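Local atomic coordinates of flavin-dependent thymidylate synthase (Thermus thermophilus, PDB entry 6J61), a protein that probably catalyses the reductive methylation of dUMP to dTMP, using methylenetetrahydrofolate as methyl donor and NADPH with bound FAD as reductant. Residues R78-H83 and F178-L183. Residues are numbered along the deposited sequence; the frame is centred on the assembly and turned at random.
Sequences RQWFRH and FHFLKL. With FAD (flavin-adenine dinucleotide), chain N; PO4 (phosphate ion), chain L.
Phe180 meets two aromatic partners at once, Trp80 and His83, and shows how one ring can serve both a stack and an edge. Its tip makes an offset stack on the five-membered ring of Trp80, with planes at 26° and CZ 3.6 Å from Trp80 CE2. Toward His83 it turns its edge instead: Phe180 CD1 sits over the centre of the imidazole, 3.6 Å from His83 NE2, with the planes at 78°. With CG anti to the backbone N (chi1 172°), the Phe180 ring reaches into this cluster from helix 174-184. An alanine in place of Trp80 would probably open a gap beside Phe180 and leave its ring freer to turn. Van der Waals contact continues at the imidazole's edge, where Leu183 CD1 lies 4.0 Å from His83 CE1, and FAD C5' lies over the rim of the opposite face.

Among polar contacts, Arg184 hydrogen-bonds His83 NE2, and His179 NE2 donates to FAD O2P at 3.2 Å. Arg82 NH2 and Gln79 NE2, both from predicted dUMP-binding residues, bind a phosphate ion probably from the crystallisation liquor, Gln79 NE2 2.8 Å from phosphate O1. Arg82 and His83 open the ThyX motif, and the aromatic cluster thus backs the FAD site, which three subunits build together.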
loop_
_atom_site.group_PDB
_atom_site.type_symbol
_atom_site.label_atom_id
_atom_site.label_comp_id
_atom_site.label_asym_id
_atom_site.label_seq_id
_atom_site.Cartn_x
_atom_site.Cartn_y
_atom_site.Cartn_z
ATOM N N ARG A 78 15.402 9.349 -6.743
ATOM C CA ARG A 78 15.469 8.332 -5.705
ATOM C C ARG A 78 14.784 8.719 -4.392
ATOM O O ARG A 78 14.222 7.855 -3.707
ATOM C CB ARG A 78 16.929 7.937 -5.451
ATOM C CG ARG A 78 17.465 7.010 -6.528
ATOM C CD ARG A 78 18.960 6.788 -6.432
ATOM N NE ARG A 78 19.365 6.026 -5.255
ATOM C CZ ARG A 78 20.133 6.506 -4.278
ATOM N NH1 ARG A 78 20.576 7.755 -4.329
ATOM N NH2 ARG A 78 20.471 5.728 -3.259
ATOM N N GLN A 79 14.829 10.004 -4.037
ATOM C CA GLN A 79 14.187 10.470 -2.813
ATOM C C GLN A 79 12.703 10.534 -3.099
ATOM O O GLN A 79 11.862 10.244 -2.253
ATOM C CB GLN A 79 14.683 11.863 -2.446
ATOM C CG GLN A 79 16.178 11.992 -2.554
ATOM C CD GLN A 79 16.681 13.286 -1.979
ATOM O OE1 GLN A 79 16.138 14.351 -2.264
ATOM N NE2 GLN A 79 17.734 13.209 -1.166
ATOM N N TRP A 80 12.393 10.923 -4.318
ATOM C CA TRP A 80 11.021 11.022 -4.726
ATOM C C TRP A 80 10.368 9.640 -4.698
ATOM O O TRP A 80 9.214 9.498 -4.278
ATOM C CB TRP A 80 10.952 11.597 -6.138
ATOM C CG TRP A 80 9.636 12.211 -6.496
ATOM C CD1 TRP A 80 8.388 11.693 -6.271
ATOM C CD2 TRP A 80 9.439 13.444 -7.187
ATOM N NE1 TRP A 80 7.423 12.534 -6.785
ATOM C CE2 TRP A 80 8.044 13.616 -7.353
ATOM C CE3 TRP A 80 10.304 14.418 -7.690
ATOM C CZ2 TRP A 80 7.501 14.726 -7.999
ATOM C CZ3 TRP A 80 9.760 15.520 -8.336
ATOM C CH2 TRP A 80 8.375 15.665 -8.485
ATOM N N PHE A 81 11.102 8.622 -5.136
ATOM C CA PHE A 81 10.546 7.274 -5.196
ATOM C C PHE A 81 10.407 6.574 -3.848
ATOM O O PHE A 81 9.812 5.501 -3.771
ATOM C CB PHE A 81 11.350 6.402 -6.176
ATOM C CG PHE A 81 11.302 6.884 -7.604
ATOM C CD1 PHE A 81 10.544 8.002 -7.962
ATOM C CD2 PHE A 81 12.040 6.240 -8.593
ATOM C CE1 PHE A 81 10.528 8.473 -9.286
ATOM C CE2 PHE A 81 12.029 6.704 -9.919
ATOM C CZ PHE A 81 11.272 7.820 -10.260
ATOM N N ARG A 82 10.946 7.184 -2.796
ATOM C CA ARG A 82 10.844 6.625 -1.448
ATOM C C ARG A 82 9.379 6.594 -1.036
ATOM O O ARG A 82 9.010 5.913 -0.084
ATOM C CB ARG A 82 11.625 7.477 -0.439
ATOM C CG ARG A 82 13.137 7.355 -0.534
ATOM C CD ARG A 82 13.608 5.960 -0.147
ATOM N NE ARG A 82 15.010 5.722 -0.496
ATOM C CZ ARG A 82 16.023 6.472 -0.079
ATOM N NH1 ARG A 82 15.796 7.518 0.709
ATOM N NH2 ARG A 82 17.260 6.181 -0.458
ATOM N N HIS A 83 8.563 7.361 -1.752
ATOM C CA HIS A 83 7.129 7.455 -1.514
ATOM C C HIS A 83 6.466 6.350 -2.317
ATOM O O HIS A 83 6.332 6.429 -3.545
ATOM C CB HIS A 83 6.617 8.830 -1.944
ATOM C CG HIS A 83 7.227 9.959 -1.172
ATOM N ND1 HIS A 83 6.613 10.533 -0.080
ATOM C CD2 HIS A 83 8.422 10.584 -1.301
ATOM C CE1 HIS A 83 7.403 11.460 0.431
ATOM N NE2 HIS A 83 8.507 11.511 -0.290
ATOM N N PHE A 178 -0.381 15.568 -0.577
ATOM C CA PHE A 178 -0.211 16.554 0.495
ATOM C C PHE A 178 0.882 16.071 1.444
ATOM O O PHE A 178 1.697 16.857 1.941
ATOM C CB PHE A 178 -1.508 16.744 1.290
ATOM C CG PHE A 178 -2.484 17.703 0.658
ATOM C CD1 PHE A 178 -2.044 18.859 0.045
ATOM C CD2 PHE A 178 -3.855 17.461 0.720
ATOM C CE1 PHE A 178 -2.952 19.769 -0.503
ATOM C CE2 PHE A 178 -4.766 18.362 0.182
ATOM C CZ PHE A 178 -4.314 19.521 -0.431
ATOM N N HIS A 179 0.877 14.766 1.699
ATOM C CA HIS A 179 1.870 14.140 2.553
ATOM C C HIS A 179 3.249 14.431 1.947
ATOM O O HIS A 179 4.167 14.887 2.629
ATOM C CB HIS A 179 1.621 12.633 2.597
ATOM C CG HIS A 179 2.566 11.884 3.482
ATOM N ND1 HIS A 179 2.515 11.957 4.858
ATOM C CD2 HIS A 179 3.574 11.027 3.189
ATOM C CE1 HIS A 179 3.448 11.176 5.374
ATOM N NE2 HIS A 179 4.105 10.600 4.384
ATOM N N PHE A 180 3.371 14.167 0.651
ATOM C CA PHE A 180 4.607 14.384 -0.101
ATOM C C PHE A 180 5.091 15.825 0.034
ATOM O O PHE A 180 6.278 16.090 0.265
ATOM C CB PHE A 180 4.365 14.059 -1.584
ATOM C CG PHE A 180 5.514 14.416 -2.482
ATOM C CD1 PHE A 180 6.670 13.655 -2.491
ATOM C CD2 PHE A 180 5.442 15.522 -3.308
ATOM C CE1 PHE A 180 7.737 13.989 -3.308
ATOM C CE2 PHE A 180 6.504 15.862 -4.126
ATOM C CZ PHE A 180 7.654 15.090 -4.125
ATOM N N LEU A 181 4.162 16.753 -0.123
ATOM C CA LEU A 181 4.470 18.164 -0.039
ATOM C C LEU A 181 4.920 18.586 1.349
ATOM O O LEU A 181 5.862 19.358 1.481
ATOM C CB LEU A 181 3.257 18.965 -0.474
ATOM C CG LEU A 181 2.920 18.811 -1.956
ATOM C CD1 LEU A 181 1.621 19.560 -2.277
ATOM C CD2 LEU A 181 4.065 19.353 -2.780
ATOM N N LYS A 182 4.245 18.076 2.377
ATOM C CA LYS A 182 4.585 18.385 3.760
ATOM C C LYS A 182 6.021 17.973 4.060
ATOM O O LYS A 182 6.743 18.687 4.753
ATOM C CB LYS A 182 3.626 17.664 4.712
ATOM C CG LYS A 182 3.938 17.818 6.196
ATOM C CD LYS A 182 3.947 19.282 6.627
ATOM C CE LYS A 182 4.411 19.454 8.086
ATOM N NZ LYS A 182 4.611 20.887 8.478
ATOM N N LEU A 183 6.440 16.828 3.529
ATOM C CA LEU A 183 7.796 16.337 3.744
ATOM C C LEU A 183 8.849 16.978 2.847
ATOM O O LEU A 183 9.924 17.338 3.311
ATOM C CB LEU A 183 7.846 14.822 3.559
ATOM C CG LEU A 183 7.207 14.010 4.685
ATOM C CD1 LEU A 183 7.043 12.558 4.247
ATOM C CD2 LEU A 183 8.065 14.124 5.942
HETATM P PA FAD N . 4.898 6.955 1.405
HETATM O O1A FAD N . 5.950 6.065 0.856
HETATM O O2A FAD N . 4.077 7.632 0.187
HETATM O O5B FAD N . 3.898 6.070 2.296
HETATM C C5B FAD N . 2.985 6.925 2.989
HETATM C C4B FAD N . 2.356 6.096 4.102
HETATM O O4B FAD N . 1.644 4.983 3.517
HETATM C C3B FAD N . 3.423 5.497 5.003
HETATM O O3B FAD N . 3.810 6.357 6.075
HETATM C C2B FAD N . 2.792 4.197 5.482
HETATM O O2B FAD N . 2.016 4.431 6.664
HETATM C C1B FAD N . 1.930 3.749 4.270
HETATM N N9A FAD N . 2.607 2.742 3.396
HETATM C C8A FAD N . 2.810 2.850 2.040
HETATM N N7A FAD N . 3.425 1.796 1.576
HETATM C C5A FAD N . 3.663 0.934 2.586
HETATM C C6A FAD N . 4.282 -0.348 2.694
HETATM N N6A FAD N . 4.806 -0.970 1.576
HETATM N N1A FAD N . 4.347 -0.944 3.906
HETATM C C2A FAD N . 3.845 -0.355 5.003
HETATM N N3A FAD N . 3.255 0.850 4.950
HETATM C C4A FAD N . 3.143 1.522 3.780
HETATM N N1 FAD N . 15.222 6.970 4.201
HETATM C C2 FAD N . 16.291 6.157 4.176
HETATM O O2 FAD N . 16.220 5.128 3.527
HETATM N N3 FAD N . 17.443 6.425 4.838
HETATM C C4 FAD N . 17.602 7.568 5.597
HETATM O O4 FAD N . 18.647 7.793 6.189
HETATM C C4X FAD N . 16.443 8.517 5.671
HETATM N N5 FAD N . 16.471 9.649 6.375
HETATM C C5X FAD N . 15.402 10.495 6.430
HETATM C C6 FAD N . 15.482 11.701 7.211
HETATM C C7 FAD N . 14.397 12.571 7.278
HETATM C C7M FAD N . 14.527 13.831 8.114
HETATM C C8 FAD N . 13.182 12.279 6.566
HETATM C C8M FAD N . 11.994 13.215 6.628
HETATM C C9 FAD N . 13.075 11.109 5.794
HETATM C C9A FAD N . 14.174 10.188 5.706
HETATM N N10 FAD N . 14.100 8.981 4.932
HETATM C C10 FAD N . 15.212 8.131 4.900
HETATM C "C1'" FAD N . 12.886 8.602 4.164
HETATM C "C2'" FAD N . 11.753 8.004 5.037
HETATM O "O2'" FAD N . 12.227 6.892 5.800
HETATM C "C3'" FAD N . 10.572 7.562 4.136
HETATM O "O3'" FAD N . 10.981 6.466 3.298
HETATM C "C4'" FAD N . 10.068 8.742 3.245
HETATM O "O4'" FAD N . 10.019 9.966 4.003
HETATM C "C5'" FAD N . 8.672 8.437 2.705
HETATM O "O5'" FAD N . 7.734 8.651 3.758
HETATM P P FAD N . 6.483 7.652 3.574
HETATM O O1P FAD N . 6.959 6.250 3.395
HETATM O O2P FAD N . 5.585 7.768 4.894
HETATM O O3P FAD N . 5.595 8.170 2.274
HETATM P P PO4 L . 19.473 9.986 -0.141
HETATM O O1 PO4 L . 19.374 10.928 -1.287
HETATM O O2 PO4 L . 20.830 9.382 -0.118
HETATM O O3 PO4 L . 18.459 8.915 -0.294
HETATM O O4 PO4 L . 19.227 10.718 1.128
#